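Local coordinates for protein putative transcriptional regulator (PDB 2PQQ) that probably binds cyclic AMP through this N-terminal cyclic nucleotide-binding domain and, as a whole protein, probably regulates transcription by binding DNA, at residues L83-P88 with L104-G109; P11-L16 with T123-A128; M28-L33 with E100-A105; Y50-G55 with E78-L83. One frame throughout, in Å; residues are numbered along the deposited sequence.

Contacts 3 and 4 lie side by side in one antiparallel sheet, their centres about 9 Å apart: strand 101-107 pairs with 29-33 on one flank and with 45-54 on the other, where T53 N lies 2.9 Å from K102 O. Contact 1 takes up the far end of strand 101-107 and joins it to the loop that follows contact 4, which in this family belongs to the phosphate-binding cassette of the nucleotide pocket. Contact 2 packs helix 120-139 against segment 11-16, next to that loop. There F86 CE2 comes to 3.7 Å from L12 CD2, whereas the centres of contacts 2 and 3 are about 22 Å apart. Contacts 1 and 2 both also reach the second subunit.

Contact 1: residues L83-P88 with L104-G109; sequences LSLFDP and LALGHG
P88 sets its CG over one face of the H108 ring, 4.2 Å from the centroid and 26° off the ring normal, a CH-pi contact in which the two side chains cross at about a right angle. Loop 83-88 has the sequence position of the phosphate-binding cassette of cyclic nucleotide-binding domains, and here it meets the end of strand 101-107. Deeper along the strand, L85 CD1 packs 3.7 Å from L106 CD2 and 3.5 Å from the carbonyl oxygen of G107. L85 CG stands anti to the backbone N (chi1 172°), beside the carbonyl carbon, and from there both methyls touch L106 CD2. L85 O is buried without a hydrogen-bond partner in the model; H108 CA approaches it at 3.5 Å. A water binds F86 O at 3.0 Å and, weakly, H108 NE2. An alanine in place of H108 would probably leave P88 CG without a ring face to lie on and the water without its imidazole partner. Further out, D87 OD1 forms a salt bridge with R127 NH2 of the second subunit, and S84 OG binds G81 O. L83 O accepts from both D87 N at 2.8 Å and F86 N at 2.9 Å, two bonds that close the turn.

Contact 2: residues P11-L16 with T123-A128; sequences PLFAAL and TALLRA
L12 and F13 both bring hydrocarbon to CD2 of L125, though their first torsions differ. In L12, CG stands anti to the backbone N (chi1 -178°), and its CD1 rests 4.0 Å from L125 CD2 and 4.1 Å from A128 CB. F13 and L125 instead have CG anti to the carbonyl carbon (chi1 -61° and -63°). The bond from the F13 backbone leads away from the helix, yet the ring swings back far enough for CE1 to sit 3.9 Å from L125 CD2, the methyl approaching the ring obliquely. L12 CG lies 3.8 Å above the plane of this ring, offset toward its rim, so the neighbouring side chains also pack on each other. The segment 11-16 leads into helix 18-27 and probably corresponds to the loop of the N3A motif of cyclic nucleotide-binding domains; helix 120-139 takes part in the subunit interface, where L125 and L126 pack on L126 of the second subunit. A type I beta turn from F13 to L16, with L16 N bonded to F13 O at 3.2 Å, brings L16 round, but its CD2 comes only to 4.5 Å from A124 CB, a loose contact. At the other end the small A128 lets the backbone come close: its CB lies 3.4 Å from L12 O.

Contact 3: residues M28-L33 with E100-A105; sequences MSEVTL and EVKLLA
S29 and A105 bond through both their backbone N-H groups, S29 N to A105 O at 3.0 Å and A105 N to S29 O at 2.8 Å. V31 with L103 and L33 with V101 repeat the arrangement, giving six bonds with N-H...O angles between 156° and 175°. The amides and carbonyls of these three pairs are therefore satisfied across the strands. Along its other edge strand 101-107 bonds through its backbone to strand 45-54, K102 with T53 and E54, L104 with V51. One face carries E30, T32, K102 and L104, of which E30 and T32 are exposed. There E30 OE1 lies 3.0 Å from L103 O, two acceptors and no bond, a placement probably unfavourable for an ionised carboxylate. K102 runs alongside T32, CG 4.0 Å from T32 CB, while NZ stays 3.9 Å from T32 OG1 and 5.0 Å from E30 OE2, too far for a salt bridge. An alanine in place of K102 would probably leave T32 CB without this hydrocarbon neighbour and E30 OE2 without the opposite charge of NZ. On the other face V31 CG1 meets L103 CD1 at 3.7 Å, and L33 CG adjoins the same methyl. Just before the strand, selenomethionine M28 lays SE against L104 CB. With 66 residues between the segments, this pairing of an early strand with a late one helps close the beta-roll of the cyclic nucleotide-binding domain.

Contact 4: residues Y50-G55 with E78-L83; sequences YVVTEG and ELIGEL
The ring of Y50 offers its edge to I80: CD2 lies 3.9 Å from I80 O, which sits near the ring plane. Around the rest of this side chain, from elsewhere in the domain, gather L39, F40, R91, L103 and A105. G81, next to I80, has positive phi, which favours glycine.

The backbones form a short antiparallel pairing within the beta-roll of the cyclic nucleotide-binding domain. It leads into G81 and E82, where the phosphate-binding cassette probably begins, as in relatives that bind cyclic nucleotides. Y50 and I80 are a hydrogen-bonded pair, with Y50 N to I80 O at 2.8 Å and I80 N to Y50 O at 3.0 Å. V52 N adds a bond to E78 O at 3.0 Å, with an N-H...O angle of 168°. Between these bonds V51 and L79 form a non-hydrogen-bonded pair whose side chains lie side by side, V51 CG2 touching L79 CD1 at 3.6 Å. On the face that carries Y50 and I80, V52 CG2 meets I80 CD1 at 3.8 Å.

Beyond this pairing, T53 and E54 both face K102, a classic beta bulge. The link between the two segments thus rests on backbone amides and hydrocarbon alone, while the carboxylates turn to other partners: E78 OE1 bonds weakly to G75 N, and E82 OE2 forms a salt bridge with R132 NH1 of helix 120-139.

Contact 1: residues L83-P88 with L104-G109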
loop_
_atom_site.group_PDB
_atom_site.type_symbol
_atom_site.label_atom_id
_atom_site.label_comp_id
_atom_site.label_asym_id
_atom_site.label_seq_id
_atom_site.Cartn_x
_atom_site.Cartn_y
_atom_site.Cartn_z
ATOM N N LEU A 83 1.453 17.394 -1.211
ATOM C CA LEU A 83 2.101 17.233 0.099
ATOM C C LEU A 83 3.334 18.140 0.266
ATOM O O LEU A 83 3.786 18.388 1.384
ATOM C CB LEU A 83 2.418 15.752 0.393
ATOM C CG LEU A 83 1.171 14.853 0.533
ATOM C CD1 LEU A 83 1.524 13.433 0.899
ATOM C CD2 LEU A 83 0.208 15.424 1.556
ATOM N N SER A 84 3.832 18.671 -0.844
ATOM C CA SER A 84 4.951 19.608 -0.816
ATOM C C SER A 84 4.601 20.922 -0.128
ATOM O O SER A 84 5.475 21.606 0.356
ATOM C CB SER A 84 5.515 19.836 -2.230
ATOM O OG SER A 84 4.772 20.815 -2.911
ATOM N N LEU A 85 3.313 21.254 -0.047
ATOM C CA LEU A 85 2.857 22.348 0.798
ATOM C C LEU A 85 3.264 22.131 2.283
ATOM O O LEU A 85 3.623 23.065 2.974
ATOM C CB LEU A 85 1.329 22.482 0.658
ATOM C CG LEU A 85 0.547 23.436 1.565
ATOM C CD1 LEU A 85 0.938 24.910 1.382
ATOM C CD2 LEU A 85 -0.950 23.242 1.356
ATOM N N PHE A 86 3.207 20.890 2.755
ATOM C CA PHE A 86 3.460 20.594 4.150
ATOM C C PHE A 86 4.866 20.070 4.388
ATOM O O PHE A 86 5.445 20.299 5.442
ATOM C CB PHE A 86 2.445 19.570 4.640
ATOM C CG PHE A 86 1.009 20.009 4.455
ATOM C CD1 PHE A 86 0.520 21.125 5.132
ATOM C CD2 PHE A 86 0.165 19.317 3.599
ATOM C CE1 PHE A 86 -0.816 21.556 4.974
ATOM C CE2 PHE A 86 -1.174 19.733 3.426
ATOM C CZ PHE A 86 -1.662 20.864 4.128
ATOM N N ASP A 87 5.401 19.358 3.402
ATOM C CA ASP A 87 6.680 18.711 3.526
ATOM C C ASP A 87 7.497 19.000 2.259
ATOM O O ASP A 87 7.625 18.129 1.407
ATOM C CB ASP A 87 6.468 17.204 3.736
ATOM C CG ASP A 87 7.760 16.454 4.038
ATOM O OD1 ASP A 87 8.680 17.032 4.659
ATOM O OD2 ASP A 87 7.851 15.268 3.651
ATOM N N PRO A 88 8.036 20.235 2.129
ATOM C CA PRO A 88 8.890 20.602 1.000
ATOM C C PRO A 88 10.009 19.584 0.769
ATOM O O PRO A 88 10.590 19.073 1.719
ATOM C CB PRO A 88 9.494 21.939 1.449
ATOM C CG PRO A 88 8.416 22.539 2.315
ATOM C CD PRO A 88 7.860 21.368 3.069
ATOM N N LEU A 104 -3.448 27.920 -9.746
ATOM C CA LEU A 104 -3.337 28.693 -8.512
ATOM C C LEU A 104 -2.346 27.951 -7.626
ATOM O O LEU A 104 -2.460 26.743 -7.486
ATOM C CB LEU A 104 -4.702 28.773 -7.834
ATOM C CG LEU A 104 -5.665 29.723 -8.557
ATOM C CD1 LEU A 104 -7.076 29.629 -7.956
ATOM C CD2 LEU A 104 -5.136 31.157 -8.515
ATOM N N ALA A 105 -1.392 28.655 -7.044
ATOM C CA ALA A 105 -0.337 28.008 -6.259
ATOM C C ALA A 105 -0.402 28.419 -4.799
ATOM O O ALA A 105 -0.639 29.590 -4.492
ATOM C CB ALA A 105 1.024 28.380 -6.839
ATOM N N LEU A 106 -0.179 27.478 -3.887
ATOM C CA LEU A 106 -0.020 27.837 -2.466
ATOM C C LEU A 106 1.327 27.301 -1.993
ATOM O O LEU A 106 1.591 26.115 -2.143
ATOM C CB LEU A 106 -1.179 27.268 -1.622
ATOM C CG LEU A 106 -1.281 27.699 -0.137
ATOM C CD1 LEU A 106 -1.696 29.185 0.040
ATOM C CD2 LEU A 106 -2.198 26.777 0.679
ATOM N N GLY A 107 2.176 28.172 -1.441
ATOM C CA GLY A 107 3.499 27.774 -0.964
ATOM C C GLY A 107 3.495 27.446 0.520
ATOM O O GLY A 107 2.674 27.966 1.293
ATOM N N HIS A 108 4.417 26.572 0.918
ATOM C CA HIS A 108 4.664 26.331 2.332
ATOM C C HIS A 108 4.716 27.636 3.159
ATOM O O HIS A 108 4.116 27.712 4.237
ATOM C CB HIS A 108 5.949 25.514 2.546
ATOM C CG HIS A 108 6.109 25.045 3.950
ATOM N ND1 HIS A 108 6.998 25.625 4.826
ATOM C CD2 HIS A 108 5.427 24.116 4.664
ATOM C CE1 HIS A 108 6.894 25.040 6.007
ATOM N NE2 HIS A 108 5.946 24.124 5.938
ATOM N N GLY A 109 5.403 28.645 2.625
ATOM C CA GLY A 109 5.580 29.959 3.259
ATOM C C GLY A 109 4.279 30.712 3.528
ATOM O O GLY A 109 4.239 31.596 4.387
HETATM O O HOH W 1 3.881 21.790 7.499
#

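Contact 2: residues P11-L16 with T123-A128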
loop_
_atom_site.group_PDB
_atom_site.type_symbol
_atom_site.label_atom_id
_atom_site.label_comp_id
_atom_site.label_asym_id
_atom_site.label_seq_id
_atom_site.Cartn_x
_atom_site.Cartn_y
_atom_site.Cartn_z
ATOM N N PRO A 11 -9.092 15.787 -2.016
ATOM C CA PRO A 11 -9.081 15.230 -0.660
ATOM C C PRO A 11 -8.454 16.129 0.423
ATOM O O PRO A 11 -8.513 15.790 1.609
ATOM C CB PRO A 11 -8.222 13.963 -0.816
ATOM C CG PRO A 11 -8.260 13.657 -2.295
ATOM C CD PRO A 11 -8.218 15.015 -2.910
ATOM N N LEU A 12 -7.851 17.242 0.042
ATOM C CA LEU A 12 -7.226 18.096 1.049
ATOM C C LEU A 12 -8.167 19.184 1.528
ATOM O O LEU A 12 -8.311 19.386 2.746
ATOM C CB LEU A 12 -5.931 18.744 0.535
ATOM C CG LEU A 12 -5.194 19.622 1.557
ATOM C CD1 LEU A 12 -4.939 18.891 2.903
ATOM C CD2 LEU A 12 -3.852 20.184 0.971
ATOM N N PHE A 13 -8.792 19.885 0.571
ATOM C CA PHE A 13 -9.589 21.087 0.881
ATOM C C PHE A 13 -11.094 20.843 0.788
ATOM O O PHE A 13 -11.881 21.791 0.858
ATOM C CB PHE A 13 -9.218 22.234 -0.053
ATOM C CG PHE A 13 -7.786 22.661 0.032
ATOM C CD1 PHE A 13 -7.190 22.953 1.265
ATOM C CD2 PHE A 13 -7.035 22.815 -1.130
ATOM C CE1 PHE A 13 -5.861 23.388 1.325
ATOM C CE2 PHE A 13 -5.728 23.254 -1.076
ATOM C CZ PHE A 13 -5.123 23.533 0.145
ATOM N N ALA A 14 -11.487 19.576 0.627
ATOM C CA ALA A 14 -12.886 19.229 0.384
ATOM C C ALA A 14 -13.824 19.713 1.486
ATOM O O ALA A 14 -14.964 20.083 1.206
ATOM C CB ALA A 14 -13.058 17.708 0.157
ATOM N N ALA A 15 -13.348 19.730 2.733
ATOM C CA ALA A 15 -14.237 20.032 3.868
ATOM C C ALA A 15 -14.241 21.501 4.288
ATOM O O ALA A 15 -14.971 21.885 5.204
ATOM C CB ALA A 15 -13.919 19.137 5.063
ATOM N N LEU A 16 -13.445 22.318 3.614
ATOM C CA LEU A 16 -13.338 23.734 3.952
ATOM C C LEU A 16 -14.679 24.390 3.744
ATOM O O LEU A 16 -15.384 24.082 2.750
ATOM C CB LEU A 16 -12.274 24.424 3.084
ATOM C CG LEU A 16 -10.764 24.157 3.268
ATOM C CD1 LEU A 16 -9.993 25.253 2.553
ATOM C CD2 LEU A 16 -10.311 24.075 4.751
ATOM N N THR A 123 -6.440 22.509 12.362
ATOM C CA THR A 123 -7.219 21.359 12.743
ATOM C C THR A 123 -7.883 20.679 11.538
ATOM O O THR A 123 -7.857 19.446 11.420
ATOM C CB THR A 123 -8.246 21.803 13.791
ATOM O OG1 THR A 123 -7.520 22.271 14.928
ATOM C CG2 THR A 123 -9.128 20.659 14.217
ATOM N N ALA A 124 -8.455 21.484 10.644
ATOM C CA ALA A 124 -9.097 20.960 9.433
ATOM C C ALA A 124 -8.079 20.324 8.473
ATOM O O ALA A 124 -8.323 19.247 7.913
ATOM C CB ALA A 124 -9.894 22.055 8.744
ATOM N N LEU A 125 -6.922 20.963 8.296
ATOM C CA LEU A 125 -5.894 20.360 7.455
ATOM C C LEU A 125 -5.345 19.086 8.069
ATOM O O LEU A 125 -5.174 18.099 7.367
ATOM C CB LEU A 125 -4.783 21.357 7.126
ATOM C CG LEU A 125 -5.302 22.557 6.319
ATOM C CD1 LEU A 125 -4.170 23.516 6.101
ATOM C CD2 LEU A 125 -5.975 22.148 4.991
ATOM N N LEU A 126 -5.104 19.093 9.378
ATOM C CA LEU A 126 -4.640 17.892 10.082
ATOM C C LEU A 126 -5.637 16.742 9.958
ATOM O O LEU A 126 -5.241 15.591 9.758
ATOM C CB LEU A 126 -4.350 18.206 11.560
ATOM C CG LEU A 126 -3.029 18.941 11.833
ATOM C CD1 LEU A 126 -3.055 19.546 13.246
ATOM C CD2 LEU A 126 -1.838 17.998 11.651
ATOM N N ARG A 127 -6.925 17.058 10.109
ATOM C CA ARG A 127 -8.006 16.093 9.895
ATOM C C ARG A 127 -7.911 15.453 8.526
ATOM O O ARG A 127 -7.881 14.243 8.428
ATOM C CB ARG A 127 -9.383 16.751 10.060
ATOM C CG ARG A 127 -10.564 15.796 9.913
ATOM C CD ARG A 127 -11.908 16.454 10.267
ATOM N NE ARG A 127 -12.369 16.072 11.605
ATOM C CZ ARG A 127 -12.238 16.823 12.694
ATOM N NH1 ARG A 127 -11.667 18.022 12.616
ATOM N NH2 ARG A 127 -12.686 16.383 13.861
ATOM N N ALA A 128 -7.848 16.271 7.479
ATOM C CA ALA A 128 -7.854 15.794 6.096
ATOM C C ALA A 128 -6.688 14.858 5.814
ATOM O O ALA A 128 -6.880 13.767 5.293
ATOM C CB ALA A 128 -7.822 16.979 5.138
#

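Contact 3: residues M28-L33 with E100-A105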
loop_
_atom_site.group_PDB
_atom_site.type_symbol
_atom_site.label_atom_id
_atom_site.label_comp_id
_atom_site.label_asym_id
_atom_site.label_seq_id
_atom_site.Cartn_x
_atom_site.Cartn_y
_atom_site.Cartn_z
HETATM N N MSE A 28 -3.488 32.487 -2.475
HETATM C CA MSE A 28 -2.832 31.830 -3.607
HETATM C C MSE A 28 -2.320 32.809 -4.662
HETATM O O MSE A 28 -2.790 33.949 -4.756
HETATM C CB MSE A 28 -3.760 30.790 -4.252
HETATM C CG MSE A 28 -4.069 29.619 -3.317
HETATM SE SE MSE A 28 -5.468 28.442 -4.007
HETATM C CE MSE A 28 -4.307 26.913 -4.403
ATOM N N SER A 29 -1.342 32.356 -5.442
ATOM C CA SER A 29 -0.861 33.139 -6.573
ATOM C C SER A 29 -1.188 32.496 -7.917
ATOM O O SER A 29 -1.246 31.257 -8.038
ATOM C CB SER A 29 0.629 33.463 -6.434
ATOM O OG SER A 29 1.312 32.424 -5.767
ATOM N N GLU A 30 -1.457 33.348 -8.905
ATOM C CA GLU A 30 -1.802 32.922 -10.253
ATOM C C GLU A 30 -0.519 32.578 -10.996
ATOM O O GLU A 30 0.470 33.293 -10.888
ATOM C CB GLU A 30 -2.500 34.061 -11.003
ATOM C CG GLU A 30 -4.002 33.905 -11.163
ATOM C CD GLU A 30 -4.349 33.052 -12.375
ATOM O OE1 GLU A 30 -4.248 31.800 -12.267
ATOM O OE2 GLU A 30 -4.719 33.639 -13.430
ATOM N N VAL A 31 -0.537 31.464 -11.716
ATOM C CA VAL A 31 0.560 31.068 -12.594
ATOM C C VAL A 31 -0.060 30.787 -13.986
ATOM O O VAL A 31 -1.137 30.206 -14.072
ATOM C CB VAL A 31 1.317 29.818 -12.019
ATOM C CG1 VAL A 31 2.401 29.358 -12.961
ATOM C CG2 VAL A 31 1.927 30.125 -10.648
ATOM N N THR A 32 0.583 31.231 -15.063
ATOM C CA THR A 32 0.115 30.871 -16.404
ATOM C C THR A 32 1.283 30.378 -17.254
ATOM O O THR A 32 2.355 30.979 -17.280
ATOM C CB THR A 32 -0.727 32.019 -17.089
ATOM O OG1 THR A 32 -0.813 31.820 -18.516
ATOM C CG2 THR A 32 -0.111 33.370 -16.809
ATOM N N LEU A 33 1.068 29.243 -17.900
ATOM C CA LEU A 33 2.076 28.605 -18.709
ATOM C C LEU A 33 1.611 28.628 -20.154
ATOM O O LEU A 33 0.434 28.443 -20.412
ATOM C CB LEU A 33 2.227 27.148 -18.284
ATOM C CG LEU A 33 2.519 26.797 -16.846
ATOM C CD1 LEU A 33 2.512 25.277 -16.696
ATOM C CD2 LEU A 33 3.859 27.384 -16.499
ATOM N N GLU A 100 -2.129 25.940 -23.235
ATOM C CA GLU A 100 -2.194 27.092 -22.356
ATOM C C GLU A 100 -2.714 26.577 -21.019
ATOM O O GLU A 100 -3.736 25.896 -20.969
ATOM C CB GLU A 100 -3.154 28.146 -22.907
ATOM C CG GLU A 100 -3.201 29.412 -22.063
ATOM C CD GLU A 100 -4.609 29.833 -21.711
ATOM O OE1 GLU A 100 -5.322 30.391 -22.585
ATOM O OE2 GLU A 100 -4.998 29.622 -20.543
ATOM N N VAL A 101 -1.992 26.868 -19.944
ATOM C CA VAL A 101 -2.405 26.432 -18.617
ATOM C C VAL A 101 -2.451 27.616 -17.647
ATOM O O VAL A 101 -1.593 28.497 -17.684
ATOM C CB VAL A 101 -1.451 25.346 -18.026
ATOM C CG1 VAL A 101 -1.962 24.836 -16.676
ATOM C CG2 VAL A 101 -1.285 24.163 -19.005
ATOM N N LYS A 102 -3.459 27.617 -16.785
ATOM C CA LYS A 102 -3.491 28.513 -15.637
ATOM C C LYS A 102 -3.641 27.660 -14.390
ATOM O O LYS A 102 -4.330 26.618 -14.408
ATOM C CB LYS A 102 -4.635 29.518 -15.752
ATOM C CG LYS A 102 -4.414 30.587 -16.812
ATOM C CD LYS A 102 -5.602 31.551 -16.903
ATOM C CE LYS A 102 -5.608 32.341 -18.208
ATOM N NZ LYS A 102 -4.401 33.227 -18.365
ATOM N N LEU A 103 -2.952 28.085 -13.330
ATOM C CA LEU A 103 -2.940 27.384 -12.052
ATOM C C LEU A 103 -3.004 28.392 -10.904
ATOM O O LEU A 103 -2.641 29.560 -11.072
ATOM C CB LEU A 103 -1.654 26.556 -11.868
ATOM C CG LEU A 103 -1.048 25.730 -13.010
ATOM C CD1 LEU A 103 0.087 26.497 -13.632
ATOM C CD2 LEU A 103 -0.535 24.421 -12.475
ATOM N N LEU A 104 -3.448 27.920 -9.746
ATOM C CA LEU A 104 -3.337 28.693 -8.512
ATOM C C LEU A 104 -2.346 27.951 -7.626
ATOM O O LEU A 104 -2.460 26.743 -7.486
ATOM C CB LEU A 104 -4.702 28.773 -7.834
ATOM C CG LEU A 104 -5.665 29.723 -8.557
ATOM C CD1 LEU A 104 -7.076 29.629 -7.956
ATOM C CD2 LEU A 104 -5.136 31.157 -8.515
ATOM N N ALA A 105 -1.392 28.655 -7.044
ATOM C CA ALA A 105 -0.337 28.008 -6.259
ATOM C C ALA A 105 -0.402 28.419 -4.799
ATOM O O ALA A 105 -0.639 29.590 -4.492
ATOM C CB ALA A 105 1.024 28.380 -6.839
#

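Contact 4: residues Y50-G55 with E78-L83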
loop_
_atom_site.group_PDB
_atom_site.type_symbol
_atom_site.label_atom_id
_atom_site.label_comp_id
_atom_site.label_asym_id
_atom_site.label_seq_id
_atom_site.Cartn_x
_atom_site.Cartn_y
_atom_site.Cartn_z
ATOM N N TYR A 50 -0.300 23.142 -6.373
ATOM C CA TYR A 50 -1.009 23.872 -7.427
ATOM C C TYR A 50 -2.386 23.253 -7.601
ATOM O O TYR A 50 -2.559 22.049 -7.404
ATOM C CB TYR A 50 -0.274 23.801 -8.781
ATOM C CG TYR A 50 1.149 24.319 -8.812
ATOM C CD1 TYR A 50 1.437 25.618 -9.249
ATOM C CD2 TYR A 50 2.218 23.496 -8.430
ATOM C CE1 TYR A 50 2.777 26.103 -9.252
ATOM C CE2 TYR A 50 3.551 23.960 -8.455
ATOM C CZ TYR A 50 3.815 25.258 -8.849
ATOM O OH TYR A 50 5.138 25.680 -8.907
ATOM N N VAL A 51 -3.356 24.030 -8.011
ATOM C CA VAL A 51 -4.623 23.521 -8.491
ATOM C C VAL A 51 -4.711 24.017 -9.903
ATOM O O VAL A 51 -4.563 25.170 -10.131
ATOM C CB VAL A 51 -5.789 24.066 -7.659
ATOM C CG1 VAL A 51 -7.079 23.720 -8.268
ATOM C CG2 VAL A 51 -5.730 23.562 -6.245
ATOM N N VAL A 52 -4.805 23.110 -10.855
ATOM C CA VAL A 52 -4.937 23.532 -12.247
ATOM C C VAL A 52 -6.342 24.125 -12.424
ATOM O O VAL A 52 -7.336 23.477 -12.068
ATOM C CB VAL A 52 -4.742 22.334 -13.249
ATOM C CG1 VAL A 52 -5.097 22.747 -14.671
ATOM C CG2 VAL A 52 -3.331 21.830 -13.206
ATOM N N THR A 53 -6.443 25.319 -13.003
ATOM C CA THR A 53 -7.772 25.889 -13.265
ATOM C C THR A 53 -8.186 25.857 -14.756
ATOM O O THR A 53 -9.376 25.963 -15.083
ATOM C CB THR A 53 -7.926 27.299 -12.659
ATOM O OG1 THR A 53 -7.064 28.208 -13.341
ATOM C CG2 THR A 53 -7.532 27.289 -11.168
ATOM N N GLU A 54 -7.212 25.713 -15.645
ATOM C CA GLU A 54 -7.490 25.454 -17.068
ATOM C C GLU A 54 -6.253 24.908 -17.759
ATOM O O GLU A 54 -5.119 25.200 -17.350
ATOM C CB GLU A 54 -8.008 26.699 -17.805
ATOM C CG GLU A 54 -7.097 27.918 -17.791
ATOM C CD GLU A 54 -7.753 29.144 -18.442
ATOM O OE1 GLU A 54 -8.741 29.686 -17.881
ATOM O OE2 GLU A 54 -7.272 29.577 -19.513
ATOM N N GLY A 55 -6.488 24.110 -18.793
ATOM C CA GLY A 55 -5.420 23.479 -19.553
ATOM C C GLY A 55 -5.027 22.147 -18.947
ATOM O O GLY A 55 -5.630 21.687 -17.975
ATOM N N GLU A 78 -7.702 19.658 -10.544
ATOM C CA GLU A 78 -6.836 18.627 -9.980
ATOM C C GLU A 78 -5.537 19.221 -9.420
ATOM O O GLU A 78 -5.060 20.263 -9.886
ATOM C CB GLU A 78 -6.507 17.566 -11.025
ATOM C CG GLU A 78 -7.726 16.752 -11.497
ATOM C CD GLU A 78 -7.418 15.867 -12.680
ATOM O OE1 GLU A 78 -8.045 16.073 -13.741
ATOM O OE2 GLU A 78 -6.578 14.949 -12.555
ATOM N N LEU A 79 -4.954 18.528 -8.441
ATOM C CA LEU A 79 -3.816 19.045 -7.710
ATOM C C LEU A 79 -2.477 18.522 -8.225
ATOM O O LEU A 79 -2.382 17.395 -8.702
ATOM C CB LEU A 79 -3.961 18.716 -6.220
ATOM C CG LEU A 79 -4.806 19.650 -5.347
ATOM C CD1 LEU A 79 -6.126 20.013 -6.007
ATOM C CD2 LEU A 79 -5.040 18.971 -4.003
ATOM N N ILE A 80 -1.451 19.357 -8.089
ATOM C CA ILE A 80 -0.067 18.980 -8.369
ATOM C C ILE A 80 0.734 19.357 -7.141
ATOM O O ILE A 80 0.562 20.478 -6.598
ATOM C CB ILE A 80 0.476 19.702 -9.654
ATOM C CG1 ILE A 80 -0.481 19.500 -10.847
ATOM C CG2 ILE A 80 1.872 19.216 -10.010
ATOM C CD1 ILE A 80 -0.071 20.250 -12.163
ATOM N N GLY A 81 1.561 18.423 -6.660
ATOM C CA GLY A 81 2.518 18.686 -5.570
ATOM C C GLY A 81 1.885 18.940 -4.207
ATOM O O GLY A 81 2.432 19.666 -3.380
ATOM N N GLU A 82 0.745 18.304 -3.970
ATOM C CA GLU A 82 -0.071 18.506 -2.762
ATOM C C GLU A 82 0.723 18.487 -1.460
ATOM O O GLU A 82 0.651 19.440 -0.684
ATOM C CB GLU A 82 -1.165 17.437 -2.679
ATOM C CG GLU A 82 -2.072 17.641 -1.488
ATOM C CD GLU A 82 -2.884 16.420 -1.120
ATOM O OE1 GLU A 82 -3.119 15.528 -1.983
ATOM O OE2 GLU A 82 -3.304 16.393 0.055
ATOM N N LEU A 83 1.453 17.394 -1.211
ATOM C CA LEU A 83 2.101 17.233 0.099
ATOM C C LEU A 83 3.334 18.140 0.266
ATOM O O LEU A 83 3.786 18.388 1.384
ATOM C CB LEU A 83 2.418 15.752 0.393
ATOM C CG LEU A 83 1.171 14.853 0.533
ATOM C CD1 LEU A 83 1.524 13.433 0.899
ATOM C CD2 LEU A 83 0.208 15.424 1.556
#